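Local coordinates for small TOPRIM domain protein (Geobacillus stearothermophilus, PDB 2FCJ) that is of unknown function but is built on a Toprim domain, the fold of topoisomerases, primases and related enzymes, and so probably acts on nucleic acids, at residues V4-V10 / Y51-L56; A21-V27 / F106-S112; I36-E42 / Q69-F74. One frame throughout, in Å; residues are numbered along the deposited sequence.

Contact 1. Residues V4-V10 / Y51-L56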
loop_
_atom_site.group_PDB
_atom_site.type_symbol
_atom_site.label_atom_id
_atom_site.label_comp_id
_atom_site.label_asym_id
_atom_site.label_seq_id
_atom_site.Cartn_x
_atom_site.Cartn_y
_atom_site.Cartn_z
ATOM N N VAL A 4 14.324 8.274 -3.031
ATOM C CA VAL A 4 13.047 7.586 -2.994
ATOM C C VAL A 4 12.192 8.179 -1.884
ATOM O O VAL A 4 12.675 8.337 -0.753
ATOM C CB VAL A 4 13.257 6.070 -2.769
ATOM C CG1 VAL A 4 11.917 5.368 -2.596
ATOM C CG2 VAL A 4 14.020 5.481 -3.925
ATOM N N GLU A 5 10.983 8.617 -2.239
ATOM C CA GLU A 5 10.090 9.290 -1.288
ATOM C C GLU A 5 8.804 8.528 -1.022
ATOM O O GLU A 5 8.162 8.709 0.016
ATOM C CB GLU A 5 9.719 10.681 -1.793
ATOM C CG GLU A 5 10.902 11.549 -2.146
ATOM C CD GLU A 5 10.641 13.007 -1.867
ATOM O OE1 GLU A 5 9.574 13.515 -2.272
ATOM O OE2 GLU A 5 11.495 13.630 -1.224
ATOM N N LYS A 6 8.411 7.685 -1.962
ATOM C CA LYS A 6 7.122 7.015 -1.873
ATOM C C LYS A 6 7.241 5.725 -1.119
ATOM O O LYS A 6 8.165 4.952 -1.326
ATOM C CB LYS A 6 6.587 6.755 -3.265
ATOM C CG LYS A 6 6.324 8.036 -4.024
ATOM C CD LYS A 6 5.741 7.737 -5.390
ATOM C CE LYS A 6 5.824 8.954 -6.290
ATOM N NZ LYS A 6 5.043 8.714 -7.530
ATOM N N VAL A 7 6.191 5.439 -0.349
ATOM C CA VAL A 7 6.102 4.240 0.462
ATOM C C VAL A 7 4.677 3.689 0.374
ATOM O O VAL A 7 3.713 4.452 0.536
ATOM C CB VAL A 7 6.382 4.566 1.934
ATOM C CG1 VAL A 7 6.289 3.299 2.786
ATOM C CG2 VAL A 7 7.759 5.220 2.089
ATOM N N ILE A 8 4.535 2.400 0.059
ATOM C CA ILE A 8 3.242 1.714 0.134
ATOM C C ILE A 8 3.317 0.676 1.236
ATOM O O ILE A 8 4.247 -0.130 1.274
ATOM C CB ILE A 8 2.879 1.035 -1.205
ATOM C CG1 ILE A 8 2.720 2.089 -2.292
ATOM C CG2 ILE A 8 1.566 0.221 -1.102
ATOM C CD1 ILE A 8 2.701 1.505 -3.675
ATOM N N ILE A 9 2.319 0.694 2.117
ATOM C CA ILE A 9 2.204 -0.287 3.183
ATOM C C ILE A 9 1.058 -1.220 2.864
ATOM O O ILE A 9 -0.016 -0.783 2.456
ATOM C CB ILE A 9 1.966 0.413 4.533
ATOM C CG1 ILE A 9 3.103 1.408 4.813
ATOM C CG2 ILE A 9 1.835 -0.609 5.662
ATOM C CD1 ILE A 9 2.860 2.334 5.987
ATOM N N VAL A 10 1.326 -2.517 2.953
ATOM C CA VAL A 10 0.318 -3.560 2.755
ATOM C C VAL A 10 0.375 -4.543 3.907
ATOM O O VAL A 10 1.335 -4.557 4.691
ATOM C CB VAL A 10 0.558 -4.333 1.436
ATOM C CG1 VAL A 10 0.420 -3.398 0.223
ATOM C CG2 VAL A 10 1.927 -5.005 1.437
ATOM N N TYR A 51 8.092 11.523 4.148
ATOM C CA TYR A 51 7.861 10.617 3.030
ATOM C C TYR A 51 6.426 10.718 2.555
ATOM O O TYR A 51 5.552 11.268 3.245
ATOM C CB TYR A 51 8.130 9.169 3.429
ATOM C CG TYR A 51 9.590 8.805 3.464
ATOM C CD1 TYR A 51 10.149 8.002 2.480
ATOM C CD2 TYR A 51 10.411 9.257 4.489
ATOM C CE1 TYR A 51 11.481 7.646 2.533
ATOM C CE2 TYR A 51 11.744 8.900 4.547
ATOM C CZ TYR A 51 12.276 8.115 3.547
ATOM O OH TYR A 51 13.612 7.764 3.588
ATOM N N ASP A 52 6.174 10.158 1.383
ATOM C CA ASP A 52 4.861 10.173 0.765
ATOM C C ASP A 52 4.275 8.764 0.928
ATOM O O ASP A 52 4.617 7.847 0.177
ATOM C CB ASP A 52 5.007 10.551 -0.723
ATOM C CG ASP A 52 3.683 10.726 -1.432
ATOM O OD1 ASP A 52 2.658 10.944 -0.766
ATOM O OD2 ASP A 52 3.671 10.701 -2.686
ATOM N N VAL A 53 3.391 8.590 1.905
ATOM C CA VAL A 53 3.063 7.253 2.397
ATOM C C VAL A 53 1.610 6.920 2.070
ATOM O O VAL A 53 0.719 7.767 2.215
ATOM C CB VAL A 53 3.264 7.170 3.922
ATOM C CG1 VAL A 53 2.968 5.772 4.432
ATOM C CG2 VAL A 53 4.673 7.579 4.308
ATOM N N TYR A 54 1.391 5.665 1.672
ATOM C CA TYR A 54 0.089 5.157 1.259
ATOM C C TYR A 54 -0.145 3.841 1.967
ATOM O O TYR A 54 0.796 3.062 2.165
ATOM C CB TYR A 54 0.056 4.910 -0.246
ATOM C CG TYR A 54 0.345 6.149 -1.069
ATOM C CD1 TYR A 54 -0.682 6.910 -1.589
ATOM C CD2 TYR A 54 1.644 6.583 -1.270
ATOM C CE1 TYR A 54 -0.413 8.053 -2.339
ATOM C CE2 TYR A 54 1.913 7.716 -2.022
ATOM C CZ TYR A 54 0.880 8.439 -2.539
ATOM O OH TYR A 54 1.163 9.562 -3.290
ATOM N N LEU A 55 -1.394 3.581 2.316
ATOM C CA LEU A 55 -1.826 2.290 2.839
ATOM C C LEU A 55 -2.818 1.651 1.869
ATOM O O LEU A 55 -3.864 2.240 1.558
ATOM C CB LEU A 55 -2.504 2.475 4.201
ATOM C CG LEU A 55 -3.115 1.207 4.781
ATOM C CD1 LEU A 55 -2.072 0.186 5.185
ATOM C CD2 LEU A 55 -4.002 1.563 5.958
ATOM N N LEU A 56 -2.496 0.440 1.424
ATOM C CA LEU A 56 -3.346 -0.344 0.526
ATOM C C LEU A 56 -3.772 -1.641 1.210
ATOM O O LEU A 56 -2.965 -2.560 1.336
ATOM C CB LEU A 56 -2.600 -0.655 -0.778
ATOM C CG LEU A 56 -3.336 -1.547 -1.792
ATOM C CD1 LEU A 56 -4.619 -0.889 -2.294
ATOM C CD2 LEU A 56 -2.422 -1.947 -2.944
HETATM O O HOH W 1 14.691 8.388 1.106
HETATM O O HOH W 2 2.371 8.750 -6.134
#
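The two central strands of the parallel Toprim sheet meet here, Val7 and Ile9 of strand 6-10 lying beside Val53 and Leu55 of strand 52-56. Backbone bonds pass alternately between them, from Asp52 N to Glu5 O (2.8 Å) at one end to Leu56 N to Ile9 O (3.0 Å) at the other, the last almost straight at 174°. In this parallel register the beta-branched Val7, Ile9 and Val53, which suit an extended chain, share one face with Leu55: Ile9 CD1 reaches back to Val53 CG1 (3.8 Å), while its other branch, CG2, meets Leu55 CD1 (4.0 Å).

Lys6, Ile8, Asp52 and Tyr54 occupy the other face, which turns polar near the start of the strands. Asp52 runs beside Lys6 because its chi1 of -174° swings CG away from the backbone N, and its OD2 accepts from Tyr54 OH at 2.8 Å on the syn side, tilted out of the carboxylate plane, a bond that fixes the far end of the phenol. The near end of that ring sets an edge, CD2, 3.5 Å from Val7 O. A water joins Tyr54 OH to Lys6 NZ, although the lysine's salt bridge is with Glu25. At the outer end Tyr51 leans obliquely on Val7, CD1 to CG2 3.7 Å, and a second water links its hydroxyl to Val4 O.

Val28 and Val30 continue the hydrogen bonding beyond strand 6-10. Adjacent parallel strands joined through an intervening strand and two helices are characteristic of the Rossmann-like Toprim fold, whose conserved acidic residues generally follow the ends of these two strands.

Contact 2. Residues A21-V27 / F106-S112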
loop_
_atom_site.group_PDB
_atom_site.type_symbol
_atom_site.label_atom_id
_atom_site.label_comp_id
_atom_site.label_asym_id
_atom_site.label_seq_id
_atom_site.Cartn_x
_atom_site.Cartn_y
_atom_site.Cartn_z
ATOM N N ALA A 21 5.648 -5.867 -8.453
ATOM C CA ALA A 21 5.696 -6.328 -9.835
ATOM C C ALA A 21 5.072 -5.331 -10.805
ATOM O O ALA A 21 5.469 -5.269 -11.970
ATOM C CB ALA A 21 5.036 -7.698 -9.968
ATOM N N VAL A 22 4.124 -4.524 -10.333
ATOM C CA VAL A 22 3.485 -3.573 -11.238
ATOM C C VAL A 22 4.204 -2.240 -11.327
ATOM O O VAL A 22 3.997 -1.480 -12.267
ATOM C CB VAL A 22 1.974 -3.383 -10.983
ATOM C CG1 VAL A 22 1.306 -4.718 -10.728
ATOM C CG2 VAL A 22 1.730 -2.437 -9.837
ATOM N N LEU A 23 5.055 -1.953 -10.343
ATOM C CA LEU A 23 5.655 -0.634 -10.242
ATOM C C LEU A 23 6.802 -0.428 -11.219
ATOM O O LEU A 23 7.557 -1.354 -11.513
ATOM C CB LEU A 23 6.139 -0.376 -8.816
ATOM C CG LEU A 23 5.030 -0.091 -7.811
ATOM C CD1 LEU A 23 5.546 -0.125 -6.387
ATOM C CD2 LEU A 23 4.389 1.227 -8.140
ATOM N N ASN A 24 6.911 0.791 -11.721
ATOM C CA ASN A 24 8.007 1.137 -12.625
ATOM C C ASN A 24 8.912 2.230 -12.063
ATOM O O ASN A 24 9.662 2.862 -12.802
ATOM C CB ASN A 24 7.462 1.557 -13.991
ATOM C CG ASN A 24 8.537 1.605 -15.064
ATOM O OD1 ASN A 24 9.416 0.750 -15.119
ATOM N ND2 ASN A 24 8.459 2.607 -15.926
ATOM N N GLU A 25 8.790 2.488 -10.766
ATOM C CA GLU A 25 9.721 3.360 -10.057
ATOM C C GLU A 25 10.040 2.700 -8.710
ATOM O O GLU A 25 9.283 1.849 -8.239
ATOM C CB GLU A 25 9.083 4.735 -9.845
ATOM C CG GLU A 25 7.767 4.718 -9.040
ATOM C CD GLU A 25 7.240 6.107 -8.745
ATOM O OE1 GLU A 25 8.049 6.934 -8.252
ATOM O OE2 GLU A 25 6.030 6.385 -8.953
ATOM N N PRO A 26 11.185 3.049 -8.102
ATOM C CA PRO A 26 11.498 2.500 -6.785
ATOM C C PRO A 26 10.552 3.034 -5.705
ATOM O O PRO A 26 10.287 4.223 -5.642
ATOM C CB PRO A 26 12.933 2.982 -6.532
ATOM C CG PRO A 26 13.090 4.163 -7.395
ATOM C CD PRO A 26 12.263 3.912 -8.613
ATOM N N VAL A 27 9.945 2.128 -4.962
ATOM C CA VAL A 27 9.007 2.505 -3.917
ATOM C C VAL A 27 9.320 1.574 -2.781
ATOM O O VAL A 27 9.573 0.397 -3.009
ATOM C CB VAL A 27 7.546 2.273 -4.383
ATOM C CG1 VAL A 27 6.572 2.416 -3.211
ATOM C CG2 VAL A 27 7.179 3.206 -5.526
ATOM N N PHE A 106 1.583 6.835 -9.170
ATOM C CA PHE A 106 2.724 5.961 -9.292
ATOM C C PHE A 106 3.006 5.644 -10.762
ATOM O O PHE A 106 2.070 5.359 -11.555
ATOM C CB PHE A 106 2.458 4.658 -8.544
ATOM C CG PHE A 106 2.470 4.804 -7.045
ATOM C CD1 PHE A 106 3.653 4.663 -6.347
ATOM C CD2 PHE A 106 1.315 5.105 -6.337
ATOM C CE1 PHE A 106 3.683 4.776 -4.963
ATOM C CE2 PHE A 106 1.366 5.257 -4.960
ATOM C CZ PHE A 106 2.550 5.092 -4.285
ATOM N N ASP A 107 4.293 5.527 -11.092
ATOM C CA ASP A 107 4.731 4.929 -12.353
ATOM C C ASP A 107 4.497 3.436 -12.307
ATOM O O ASP A 107 5.070 2.741 -11.470
ATOM C CB ASP A 107 6.233 5.136 -12.549
ATOM C CG ASP A 107 6.600 6.571 -12.831
ATOM O OD1 ASP A 107 5.695 7.420 -12.908
ATOM O OD2 ASP A 107 7.806 6.839 -13.017
ATOM N N VAL A 108 3.710 2.927 -13.254
ATOM C CA VAL A 108 3.494 1.494 -13.367
ATOM C C VAL A 108 4.000 0.995 -14.719
ATOM O O VAL A 108 4.073 1.758 -15.682
ATOM C CB VAL A 108 2.005 1.138 -13.179
ATOM C CG1 VAL A 108 1.507 1.736 -11.870
ATOM C CG2 VAL A 108 1.168 1.675 -14.334
ATOM N N ARG A 109 4.374 -0.271 -14.768
ATOM C CA ARG A 109 4.762 -0.927 -16.025
ATOM C C ARG A 109 3.583 -1.022 -17.007
ATOM O O ARG A 109 2.485 -1.434 -16.632
ATOM C CB ARG A 109 5.316 -2.323 -15.730
ATOM C CG ARG A 109 6.562 -2.327 -14.851
ATOM C CD ARG A 109 7.025 -3.746 -14.563
ATOM N NE ARG A 109 7.401 -4.468 -15.777
ATOM C CZ ARG A 109 8.568 -4.333 -16.403
ATOM N NH1 ARG A 109 9.479 -3.480 -15.949
ATOM N NH2 ARG A 109 8.821 -5.046 -17.495
ATOM N N ILE A 110 3.807 -0.633 -18.263
ATOM C CA ILE A 110 2.781 -0.801 -19.292
ATOM C C ILE A 110 2.307 -2.240 -19.398
ATOM O O ILE A 110 1.117 -2.496 -19.589
ATOM C CB ILE A 110 3.254 -0.331 -20.680
ATOM C CG1 ILE A 110 3.352 1.190 -20.721
ATOM C CG2 ILE A 110 2.295 -0.810 -21.758
ATOM C CD1 ILE A 110 4.638 1.673 -21.357
ATOM N N GLU A 111 3.228 -3.184 -19.258
ATOM C CA GLU A 111 2.889 -4.594 -19.295
ATOM C C GLU A 111 1.880 -4.983 -18.209
ATOM O O GLU A 111 1.148 -5.966 -18.338
ATOM C CB GLU A 111 4.171 -5.417 -19.167
ATOM C CG GLU A 111 5.194 -5.147 -20.280
ATOM C CD GLU A 111 6.017 -3.865 -20.090
ATOM O OE1 GLU A 111 5.900 -3.182 -19.046
ATOM O OE2 GLU A 111 6.816 -3.548 -21.000
ATOM N N SER A 112 1.842 -4.213 -17.126
ATOM C CA SER A 112 0.911 -4.500 -16.051
ATOM C C SER A 112 -0.516 -4.114 -16.432
ATOM O O SER A 112 -1.467 -4.621 -15.847
ATOM C CB SER A 112 1.352 -3.832 -14.752
ATOM O OG SER A 112 2.469 -4.514 -14.212
#
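The ring of Phe106 meets Val27 at its edge, where CG2 of the valine lies near the ring plane, 3.9 Å from Phe106 CE1. Leu23 CD2 and Glu25 OE2 approach the ring obliquely, the leucine methyl 3.9 Å from Phe106 CD1. Lys6 adds a cation-pi contact and Tyr54 an edge-to-face one, so a large aromatic suits this place between the sheet and helix 94-103. The carboxylates of Glu25 and Asp107 are turned 34° apart, their side chains crossing at about a right angle.

Glu25 reaches across the contact with an extended chain. Its CG sits between the backbone N and the carbonyl carbon (chi1 59°), which sends OE2 toward Asp107 N; the bond is 2.9 Å long and meets the oxygen on its anti side, tilted out of the carboxylate plane. The same oxygen is in a salt bridge with Lys6, which probably offsets the nearby negative charge of Asp107, whose OD1 is 4.1 Å from Glu25 OE2.

Two backbone bonds frame Leu23 and Val108. Arg109 N donates to Val22 O at 2.8 Å, giving a partner to a carbonyl in the last turn of helix 13-22, and Asn24 N donates to Asp107 O at 2.7 Å from above the carbonyl plane. Arg109 then folds along the helix end: its CD comes 3.4 Å from Ala21 O, and its charge should be favourable beside the carbonyls there. Beyond it, Ser112 OG rests against Val22 CB (3.5 Å), in one of the two conformers modelled for each residue.

This bonding pattern is that of an isolated antiparallel beta bridge, with Leu23 and Val108 as its non-hydrogen-bonded pair, joining the loop after helix 13-22 to the C-terminal tail.

Contact 3. Residues I36-E42 / Q69-F74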
loop_
_atom_site.group_PDB
_atom_site.type_symbol
_atom_site.label_atom_id
_atom_site.label_comp_id
_atom_site.label_asym_id
_atom_site.label_seq_id
_atom_site.Cartn_x
_atom_site.Cartn_y
_atom_site.Cartn_z
ATOM N N ILE A 36 0.007 -5.297 13.326
ATOM C CA ILE A 36 1.205 -4.571 13.727
ATOM C C ILE A 36 0.864 -3.819 15.007
ATOM O O ILE A 36 -0.238 -3.291 15.148
ATOM C CB ILE A 36 1.653 -3.569 12.627
ATOM C CG1 ILE A 36 2.838 -2.718 13.099
ATOM C CG2 ILE A 36 0.491 -2.673 12.203
ATOM C CD1 ILE A 36 3.598 -2.016 11.967
ATOM N N SER A 37 1.766 -3.852 15.979
ATOM C CA SER A 37 1.493 -3.177 17.232
ATOM C C SER A 37 1.451 -1.675 17.039
ATOM O O SER A 37 2.114 -1.107 16.152
ATOM C CB SER A 37 2.568 -3.499 18.259
ATOM O OG SER A 37 3.807 -2.954 17.844
ATOM N N ASP A 38 0.722 -1.017 17.925
ATOM C CA ASP A 38 0.723 0.432 17.942
ATOM C C ASP A 38 2.155 0.966 17.988
ATOM O O ASP A 38 2.477 1.949 17.326
ATOM C CB ASP A 38 -0.050 0.963 19.144
ATOM C CG ASP A 38 -1.558 0.824 19.001
ATOM O OD1 ASP A 38 -2.076 0.423 17.934
ATOM O OD2 ASP A 38 -2.240 1.226 19.968
ATOM N N ALA A 39 2.992 0.398 18.848
ATOM C CA ALA A 39 4.346 0.920 19.023
ATOM C C ALA A 39 5.180 0.801 17.746
ATOM O O ALA A 39 5.922 1.718 17.389
ATOM C CB ALA A 39 5.044 0.212 20.181
ATOM N N ARG A 40 5.067 -0.322 17.048
ATOM C CA ARG A 40 5.769 -0.462 15.771
ATOM C C ARG A 40 5.239 0.515 14.717
ATOM O O ARG A 40 5.996 1.110 13.955
ATOM C CB ARG A 40 5.702 -1.909 15.259
ATOM C CG ARG A 40 6.476 -2.925 16.095
ATOM C CD ARG A 40 6.406 -4.315 15.468
ATOM N NE ARG A 40 6.916 -4.314 14.099
ATOM C CZ ARG A 40 8.103 -4.793 13.741
ATOM N NH1 ARG A 40 8.491 -4.732 12.474
ATOM N NH2 ARG A 40 8.902 -5.338 14.651
ATOM N N LEU A 41 3.933 0.748 14.730
ATOM C CA LEU A 41 3.339 1.728 13.829
ATOM C C LEU A 41 3.802 3.146 14.134
ATOM O O LEU A 41 4.094 3.906 13.225
ATOM C CB LEU A 41 1.819 1.631 13.901
ATOM C CG LEU A 41 1.068 2.343 12.786
ATOM C CD1 LEU A 41 1.685 2.004 11.429
ATOM C CD2 LEU A 41 -0.395 1.969 12.816
ATOM N N GLU A 42 3.855 3.510 15.411
ATOM C CA GLU A 42 4.367 4.819 15.794
ATOM C C GLU A 42 5.810 4.986 15.337
ATOM O O GLU A 42 6.186 6.045 14.830
ATOM C CB GLU A 42 4.275 5.025 17.312
ATOM C CG GLU A 42 4.851 6.344 17.821
ATOM C CD GLU A 42 4.722 6.499 19.324
ATOM O OE1 GLU A 42 4.375 5.508 19.998
ATOM O OE2 GLU A 42 4.977 7.612 19.828
ATOM N N GLN A 69 -6.716 1.383 12.640
ATOM C CA GLN A 69 -5.501 1.584 13.421
ATOM C C GLN A 69 -4.680 2.726 12.830
ATOM O O GLN A 69 -4.142 3.571 13.559
ATOM C CB GLN A 69 -4.678 0.306 13.451
ATOM C CG GLN A 69 -3.515 0.400 14.393
ATOM C CD GLN A 69 -2.626 -0.801 14.318
ATOM O OE1 GLN A 69 -2.646 -1.550 13.334
ATOM N NE2 GLN A 69 -1.816 -0.990 15.354
ATOM N N PHE A 70 -4.551 2.733 11.509
ATOM C CA PHE A 70 -3.792 3.783 10.848
ATOM C C PHE A 70 -4.414 5.162 11.034
ATOM O O PHE A 70 -3.701 6.151 11.151
ATOM C CB PHE A 70 -3.587 3.481 9.357
ATOM C CG PHE A 70 -2.349 2.659 9.067
ATOM C CD1 PHE A 70 -2.238 1.353 9.509
ATOM C CD2 PHE A 70 -1.273 3.205 8.388
ATOM C CE1 PHE A 70 -1.087 0.595 9.246
ATOM C CE2 PHE A 70 -0.131 2.449 8.124
ATOM C CZ PHE A 70 -0.047 1.151 8.559
ATOM N N ARG A 71 -5.738 5.251 10.984
ATOM C CA ARG A 71 -6.380 6.551 11.143
ATOM C C ARG A 71 -6.075 7.146 12.519
ATOM O O ARG A 71 -5.933 8.366 12.664
ATOM C CB ARG A 71 -7.882 6.443 10.894
ATOM C CG ARG A 71 -8.247 6.268 9.430
ATOM C CD ARG A 71 -9.696 6.638 9.193
ATOM N NE ARG A 71 -10.569 5.795 10.000
ATOM C CZ ARG A 71 -11.051 4.626 9.597
ATOM N NH1 ARG A 71 -10.776 4.187 8.378
ATOM N NH2 ARG A 71 -11.854 3.925 10.394
ATOM N N ARG A 72 -5.866 6.254 13.493
ATOM C CA ARG A 72 -5.570 6.638 14.875
ATOM C C ARG A 72 -4.070 6.895 15.092
ATOM O O ARG A 72 -3.690 7.880 15.725
ATOM C CB ARG A 72 -6.097 5.560 15.832
ATOM C CG ARG A 72 -5.751 5.765 17.309
ATOM C CD ARG A 72 -6.438 4.728 18.213
ATOM N NE ARG A 72 -6.155 3.352 17.806
ATOM C CZ ARG A 72 -5.077 2.658 18.178
ATOM N NH1 ARG A 72 -4.188 3.207 18.994
ATOM N NH2 ARG A 72 -4.895 1.412 17.748
ATOM N N MET A 73 -3.226 6.003 14.574
ATOM C CA MET A 73 -1.775 6.035 14.870
ATOM C C MET A 73 -0.918 6.751 13.807
ATOM O O MET A 73 0.210 7.167 14.084
ATOM C CB MET A 73 -1.243 4.604 15.063
ATOM C CG MET A 73 -1.843 3.838 16.235
ATOM S SD MET A 73 -1.380 4.536 17.832
ATOM C CE MET A 73 0.418 4.556 17.723
ATOM N N PHE A 74 -1.402 6.770 12.570
ATOM C CA PHE A 74 -0.559 7.186 11.445
ATOM C C PHE A 74 -1.442 7.928 10.455
ATOM O O PHE A 74 -1.613 7.496 9.326
ATOM C CB PHE A 74 0.048 5.940 10.809
ATOM C CG PHE A 74 1.247 6.202 9.902
ATOM C CD1 PHE A 74 1.634 7.493 9.535
ATOM C CD2 PHE A 74 1.964 5.130 9.389
ATOM C CE1 PHE A 74 2.741 7.692 8.675
ATOM C CE2 PHE A 74 3.036 5.330 8.537
ATOM C CZ PHE A 74 3.432 6.608 8.197
HETATM O O HOH W 3 -2.821 -4.178 13.282
#
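Leu41 is the bump that enters the hollow between Gln69, Phe70, Met73 and Phe74. Two conformers were modelled for it; in the one described, CG lies anti to the backbone N (chi1 -166°), and both methyls reach a face of the Phe70 ring. CD1 makes a CH-pi contact there, 3.5 Å from Phe70 CZ, and goes on to the edge of the Phe74 ring. CD2, nearer the rim of the Phe70 ring, also settles against Met73 CB (3.6 Å) and the aliphatic CG of Gln69. A branched leucine thus touches two aromatic rings and two flexible chains at once.

Met73 provides the answering bump. Bent at both chi2 and chi3, its unbranched chain folds against one side of the first turn of helix 38-47, into the groove between Asp38 and Glu42, with CE 3.3 Å from Asp38 O.

The helices 38-47 and 61-73 cover the same face of the Toprim sheet, as in Rossmann-like folds, and their short segments cross at -60°. Phe70 and Phe74 also reach down to Ile9 and strand 52-56, and Phe70 to His79.

Polar groups border the apolar patch where helix 38-47 begins. The extended Gln69 places NE2 between two acceptors nearly in its amide plane, Ile36 O at 2.8 Å and the anti lone pair of Asp38 OD1 at 3.0 Å. A water bridges Gln69 OE1 to Ile36 N. Arg72 grips the Asp38 carboxylate end-on, the two planes 53° apart: NH1 bonds to Asp38 OD2 at 2.9 Å from above the carboxylate plane, and NH2 to OD1, which thus accepts from both Gln69 and Arg72. Asp38 follows the N-cap Ser37, whose OG accepts from Arg40 N, and a negative side chain suits a helix start.

From the N terminus, the chain lays down strand 6-10, and contact 1 closes its first loop when strand 52-56 returns beside it. Contact 2 opens within that loop, after helix 13-22, and closes near the C terminus, so it crosses contact 1. Contact 3, running from residue 36 to residue 74, is nested inside contact 2 and also crosses contact 1. The sheet lies between them: Lys6, Ile8 and Tyr54 reach contact 2 through Glu25 and Phe106, whereas Ile9, Val53 and Leu55 reach Phe70 and Phe74 of contact 3. Contacts 2 and 3, centres about 27 Å apart, lie on opposite sides of the chain's centre and do not touch.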